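PDB 6KU8: genome polyprotein from Rhinovirus C, which probably cleaves the viral polyprotein into mature proteins through its 3C cysteine protease, a chymotrypsin-like enzyme inhibited by rupintrivir. Local coordinates for residues 87-99 / 171-183. Residues are numbered along the deposited sequence; the frame is centred on the assembly and turned at random.
Sequences RDIRRFIPEHQRE and VGYGAALLRKYFA
R179 and P94 make the one direct backbone hydrogen bond between 87-99 and 171-183, R179 N giving to P94 O at 2.9 Å, while a water joins E95 O to K180 N. R179 shows how an arginine can fasten a passing loop: with CG anti to its backbone N (chi1 -162°) and the chain bent at chi3, the guanidinium lies side-on to I93, and NE (2.9 Å) and NH2 (2.8 Å) both donate to I93 O. E95 CG sits 3.7 Å above the centre of one guanidinium face, R91 C over the other; the E95 carboxylate is stacked nearly parallel to the guanidinium, and since OE2 lies well out of that plane, with no N-H aimed at it, the long salt bridge is one of charge alone. R90 reaches the other way: NH1 meets F182 O at 3.0 Å, almost in line with the carbonyl, while NE and NH2 grip the D88 carboxylate, whose OD1 also accepts from R90 N in an Asx turn. Beneath these polar links I93 packs inward, CD1 3.6 Å from F182 CE2 and CG2 3.8 Å from L177 CB. F182 also touches I33 and L77 of the N-terminal barrel. The interdomain linker is thus tied to the C-terminal tail across the two-barrel chymotrypsin-like fold of picornain 3C.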
loop_
_atom_site.group_PDB
_atom_site.type_symbol
_atom_site.label_atom_id
_atom_site.label_comp_id
_atom_site.label_asym_id
_atom_site.label_seq_id
_atom_site.Cartn_x
_atom_site.Cartn_y
_atom_site.Cartn_z
ATOM N N ARG A 87 -14.520 -4.877 -0.930
ATOM C CA ARG A 87 -15.240 -3.683 -1.345
ATOM C C ARG A 87 -14.450 -2.972 -2.435
ATOM O O ARG A 87 -13.259 -2.690 -2.272
ATOM C CB ARG A 87 -15.448 -2.772 -0.143
ATOM C CG ARG A 87 -16.101 -1.444 -0.443
ATOM C CD ARG A 87 -16.211 -0.671 0.851
ATOM N NE ARG A 87 -16.089 0.774 0.665
ATOM C CZ ARG A 87 -15.483 1.587 1.530
ATOM N NH1 ARG A 87 -15.436 2.889 1.283
ATOM N NH2 ARG A 87 -14.910 1.098 2.634
ATOM N N ASP A 88 -15.106 -2.712 -3.561
ATOM C CA ASP A 88 -14.422 -2.117 -4.704
ATOM C C ASP A 88 -14.135 -0.651 -4.414
ATOM O O ASP A 88 -15.036 0.182 -4.476
ATOM C CB ASP A 88 -15.265 -2.256 -5.968
ATOM C CG ASP A 88 -14.543 -1.753 -7.198
ATOM O OD1 ASP A 88 -13.407 -1.240 -7.071
ATOM O OD2 ASP A 88 -15.117 -1.858 -8.301
ATOM N N ILE A 89 -12.876 -0.315 -4.136
ATOM C CA ILE A 89 -12.520 1.062 -3.791
ATOM C C ILE A 89 -11.873 1.799 -4.962
ATOM O O ILE A 89 -11.343 2.903 -4.782
ATOM C CB ILE A 89 -11.619 1.082 -2.551
ATOM C CG1 ILE A 89 -10.394 0.190 -2.814
ATOM C CG2 ILE A 89 -12.416 0.595 -1.357
ATOM C CD1 ILE A 89 -9.144 0.524 -2.009
ATOM N N ARG A 90 -11.939 1.233 -6.169
ATOM C CA ARG A 90 -11.216 1.806 -7.306
ATOM C C ARG A 90 -11.659 3.232 -7.623
ATOM O O ARG A 90 -10.862 4.029 -8.125
ATOM C CB ARG A 90 -11.389 0.913 -8.534
ATOM C CG ARG A 90 -10.470 -0.307 -8.536
ATOM C CD ARG A 90 -10.770 -1.230 -9.720
ATOM N NE ARG A 90 -12.078 -1.878 -9.591
ATOM C CZ ARG A 90 -12.486 -2.879 -10.363
ATOM N NH1 ARG A 90 -11.683 -3.347 -11.314
ATOM N NH2 ARG A 90 -13.683 -3.416 -10.187
ATOM N N ARG A 91 -12.914 3.579 -7.334
ATOM C CA ARG A 91 -13.403 4.914 -7.678
ATOM C C ARG A 91 -12.750 6.015 -6.837
ATOM O O ARG A 91 -12.850 7.199 -7.195
ATOM C CB ARG A 91 -14.933 4.950 -7.533
ATOM C CG ARG A 91 -15.432 5.707 -6.322
ATOM C CD ARG A 91 -16.927 5.458 -6.041
ATOM N NE ARG A 91 -17.123 4.349 -5.111
ATOM C CZ ARG A 91 -18.306 3.860 -4.756
ATOM N NH1 ARG A 91 -19.419 4.382 -5.255
ATOM N NH2 ARG A 91 -18.378 2.842 -3.907
ATOM N N PHE A 92 -12.094 5.659 -5.729
ATOM C CA PHE A 92 -11.384 6.617 -4.885
ATOM C C PHE A 92 -9.899 6.677 -5.195
ATOM O O PHE A 92 -9.190 7.512 -4.621
ATOM C CB PHE A 92 -11.574 6.270 -3.400
ATOM C CG PHE A 92 -12.998 5.996 -3.018
ATOM C CD1 PHE A 92 -13.963 6.980 -3.132
ATOM C CD2 PHE A 92 -13.366 4.750 -2.528
ATOM C CE1 PHE A 92 -15.277 6.727 -2.769
ATOM C CE2 PHE A 92 -14.667 4.489 -2.161
ATOM C CZ PHE A 92 -15.629 5.474 -2.279
ATOM N N ILE A 93 -9.405 5.819 -6.087
ATOM C CA ILE A 93 -8.012 5.766 -6.456
ATOM C C ILE A 93 -7.772 6.756 -7.591
ATOM O O ILE A 93 -8.491 6.678 -8.613
ATOM C CB ILE A 93 -7.587 4.345 -6.858
ATOM C CG1 ILE A 93 -7.791 3.388 -5.671
ATOM C CG2 ILE A 93 -6.149 4.304 -7.345
ATOM C CD1 ILE A 93 -7.280 1.968 -5.915
ATOM N N PRO A 94 -6.830 7.686 -7.479
ATOM C CA PRO A 94 -6.668 8.715 -8.512
ATOM C C PRO A 94 -6.272 8.103 -9.843
ATOM O O PRO A 94 -5.715 7.004 -9.905
ATOM C CB PRO A 94 -5.537 9.599 -7.971
ATOM C CG PRO A 94 -5.505 9.321 -6.489
ATOM C CD PRO A 94 -5.858 7.858 -6.383
ATOM N N GLU A 95 -6.523 8.861 -10.916
ATOM C CA GLU A 95 -6.067 8.432 -12.232
ATOM C C GLU A 95 -4.630 8.842 -12.530
ATOM O O GLU A 95 -3.956 8.167 -13.317
ATOM C CB GLU A 95 -7.004 8.969 -13.322
ATOM C CG GLU A 95 -8.304 8.174 -13.395
ATOM C CD GLU A 95 -9.160 8.549 -14.582
ATOM O OE1 GLU A 95 -9.424 9.755 -14.778
ATOM O OE2 GLU A 95 -9.565 7.631 -15.317
ATOM N N HIS A 96 -4.137 9.918 -11.920
ATOM C CA HIS A 96 -2.784 10.386 -12.174
ATOM C C HIS A 96 -2.119 10.766 -10.859
ATOM O O HIS A 96 -2.766 10.894 -9.815
ATOM C CB HIS A 96 -2.769 11.584 -13.143
ATOM C CG HIS A 96 -3.352 11.280 -14.489
ATOM N ND1 HIS A 96 -2.692 10.524 -15.434
ATOM C CD2 HIS A 96 -4.535 11.632 -15.048
ATOM C CE1 HIS A 96 -3.442 10.422 -16.519
ATOM N NE2 HIS A 96 -4.567 11.083 -16.309
ATOM N N GLN A 97 -0.807 10.965 -10.923
ATOM C CA GLN A 97 -0.088 11.515 -9.787
ATOM C C GLN A 97 -0.468 12.974 -9.599
ATOM O O GLN A 97 -0.557 13.726 -10.572
ATOM C CB GLN A 97 1.413 11.381 -10.003
ATOM C CG GLN A 97 1.921 9.964 -9.900
ATOM C CD GLN A 97 3.421 9.900 -10.079
ATOM O OE1 GLN A 97 3.917 9.389 -11.089
ATOM N NE2 GLN A 97 4.154 10.442 -9.108
ATOM N N ARG A 98 -0.710 13.368 -8.349
ATOM C CA ARG A 98 -1.081 14.737 -8.019
ATOM C C ARG A 98 -0.637 15.027 -6.587
ATOM O O ARG A 98 -0.373 14.117 -5.802
ATOM C CB ARG A 98 -2.600 14.981 -8.206
ATOM C CG ARG A 98 -3.438 13.765 -8.681
ATOM C CD ARG A 98 -4.419 14.021 -9.896
ATOM N NE ARG A 98 -5.850 14.025 -9.524
ATOM C CZ ARG A 98 -6.801 13.159 -9.921
ATOM N NH1 ARG A 98 -6.549 12.147 -10.751
ATOM N NH2 ARG A 98 -8.047 13.320 -9.468
ATOM N N GLU A 99 -0.536 16.312 -6.255
ATOM C CA GLU A 99 -0.316 16.709 -4.867
ATOM C C GLU A 99 -1.624 16.639 -4.076
ATOM O O GLU A 99 -2.691 16.999 -4.579
ATOM C CB GLU A 99 0.276 18.122 -4.814
ATOM C CG GLU A 99 0.327 18.737 -3.419
ATOM C CD GLU A 99 1.060 20.066 -3.398
ATOM O OE1 GLU A 99 1.911 20.283 -4.285
ATOM O OE2 GLU A 99 0.783 20.888 -2.497
ATOM N N VAL A 171 11.419 11.517 6.305
ATOM C CA VAL A 171 10.298 11.571 5.373
ATOM C C VAL A 171 9.838 10.152 5.072
ATOM O O VAL A 171 10.525 9.170 5.364
ATOM C CB VAL A 171 10.659 12.285 4.063
ATOM C CG1 VAL A 171 11.120 13.730 4.335
ATOM C CG2 VAL A 171 11.721 11.482 3.324
ATOM N N GLY A 172 8.661 10.054 4.459
ATOM C CA GLY A 172 8.130 8.786 4.011
ATOM C C GLY A 172 7.874 8.822 2.517
ATOM O O GLY A 172 7.579 9.873 1.951
ATOM N N TYR A 173 8.004 7.658 1.880
ATOM C CA TYR A 173 7.759 7.483 0.455
ATOM C C TYR A 173 6.600 6.509 0.300
ATOM O O TYR A 173 6.598 5.440 0.917
ATOM C CB TYR A 173 8.994 6.939 -0.288
ATOM C CG TYR A 173 10.275 7.688 0.015
ATOM C CD1 TYR A 173 10.614 8.831 -0.679
ATOM C CD2 TYR A 173 11.139 7.240 1.002
ATOM C CE1 TYR A 173 11.795 9.523 -0.404
ATOM C CE2 TYR A 173 12.311 7.927 1.306
ATOM C CZ TYR A 173 12.633 9.063 0.598
ATOM O OH TYR A 173 13.799 9.727 0.884
ATOM N N GLY A 174 5.619 6.892 -0.497
ATOM C CA GLY A 174 4.494 6.027 -0.818
ATOM C C GLY A 174 4.501 5.698 -2.306
ATOM O O GLY A 174 4.809 6.558 -3.130
ATOM N N ALA A 175 4.167 4.454 -2.628
ATOM C CA ALA A 175 3.991 4.066 -4.024
ATOM C C ALA A 175 2.630 4.567 -4.502
ATOM O O ALA A 175 1.599 4.210 -3.926
ATOM C CB ALA A 175 4.096 2.545 -4.177
ATOM N N ALA A 176 2.620 5.390 -5.547
ATOM C CA ALA A 176 1.359 5.942 -6.025
ATOM C C ALA A 176 0.411 4.824 -6.445
ATOM O O ALA A 176 0.800 3.887 -7.154
ATOM C CB ALA A 176 1.588 6.907 -7.187
ATOM N N LEU A 177 -0.827 4.898 -5.966
ATOM C CA LEU A 177 -1.899 4.040 -6.464
ATOM C C LEU A 177 -2.557 4.758 -7.640
ATOM O O LEU A 177 -3.019 5.893 -7.492
ATOM C CB LEU A 177 -2.921 3.736 -5.367
ATOM C CG LEU A 177 -2.435 2.856 -4.214
ATOM C CD1 LEU A 177 -3.424 2.933 -3.062
ATOM C CD2 LEU A 177 -2.249 1.409 -4.677
ATOM N N LEU A 178 -2.550 4.129 -8.817
ATOM C CA LEU A 178 -3.147 4.718 -10.008
ATOM C C LEU A 178 -4.225 3.786 -10.547
ATOM O O LEU A 178 -4.041 2.566 -10.603
ATOM C CB LEU A 178 -2.083 5.010 -11.074
ATOM C CG LEU A 178 -0.935 5.898 -10.592
ATOM C CD1 LEU A 178 0.228 5.871 -11.588
ATOM C CD2 LEU A 178 -1.419 7.329 -10.345
ATOM N N ARG A 179 -5.368 4.361 -10.924
ATOM C CA ARG A 179 -6.531 3.521 -11.198
ATOM C C ARG A 179 -6.265 2.520 -12.314
ATOM O O ARG A 179 -6.818 1.414 -12.293
ATOM C CB ARG A 179 -7.746 4.374 -11.547
ATOM C CG ARG A 179 -9.070 3.597 -11.421
ATOM C CD ARG A 179 -10.241 4.538 -11.628
ATOM N NE ARG A 179 -10.127 5.698 -10.743
ATOM C CZ ARG A 179 -10.787 6.836 -10.927
ATOM N NH1 ARG A 179 -11.593 6.970 -11.981
ATOM N NH2 ARG A 179 -10.626 7.840 -10.076
ATOM N N LYS A 180 -5.431 2.881 -13.292
ATOM C CA LYS A 180 -5.141 1.975 -14.399
ATOM C C LYS A 180 -4.462 0.690 -13.944
ATOM O O LYS A 180 -4.517 -0.310 -14.670
ATOM C CB LYS A 180 -4.266 2.676 -15.449
ATOM C CG LYS A 180 -2.877 3.069 -14.938
ATOM C CD LYS A 180 -2.063 3.826 -15.996
ATOM C CE LYS A 180 -0.800 4.437 -15.375
ATOM N NZ LYS A 180 -0.021 5.246 -16.367
ATOM N N TYR A 181 -3.818 0.686 -12.767
ATOM C CA TYR A 181 -3.263 -0.560 -12.247
ATOM C C TYR A 181 -4.339 -1.630 -12.060
ATOM O O TYR A 181 -4.045 -2.829 -12.120
ATOM C CB TYR A 181 -2.574 -0.318 -10.902
ATOM C CG TYR A 181 -1.307 0.509 -10.930
ATOM C CD1 TYR A 181 -0.606 0.721 -12.121
ATOM C CD2 TYR A 181 -0.800 1.069 -9.761
ATOM C CE1 TYR A 181 0.568 1.461 -12.138
ATOM C CE2 TYR A 181 0.363 1.824 -9.779
ATOM C CZ TYR A 181 1.045 2.013 -10.964
ATOM O OH TYR A 181 2.216 2.753 -10.972
ATOM N N PHE A 182 -5.583 -1.218 -11.808
ATOM C CA PHE A 182 -6.619 -2.106 -11.294
ATOM C C PHE A 182 -7.770 -2.295 -12.281
ATOM O O PHE A 182 -8.851 -2.749 -11.893
ATOM C CB PHE A 182 -7.118 -1.558 -9.957
ATOM C CG PHE A 182 -5.992 -1.226 -9.009
ATOM C CD1 PHE A 182 -5.194 -2.235 -8.504
ATOM C CD2 PHE A 182 -5.693 0.094 -8.675
ATOM C CE1 PHE A 182 -4.136 -1.957 -7.641
ATOM C CE2 PHE A 182 -4.621 0.398 -7.814
ATOM C CZ PHE A 182 -3.844 -0.633 -7.300
ATOM N N ALA A 183 -7.553 -1.972 -13.549
ATOM C CA ALA A 183 -8.602 -2.070 -14.564
ATOM C C ALA A 183 -8.831 -3.507 -15.048
ATOM O O ALA A 183 -8.034 -4.419 -14.781
ATOM C CB ALA A 183 -8.263 -1.168 -15.738
HETATM O O HOH W 1 -4.959 5.501 -14.041
#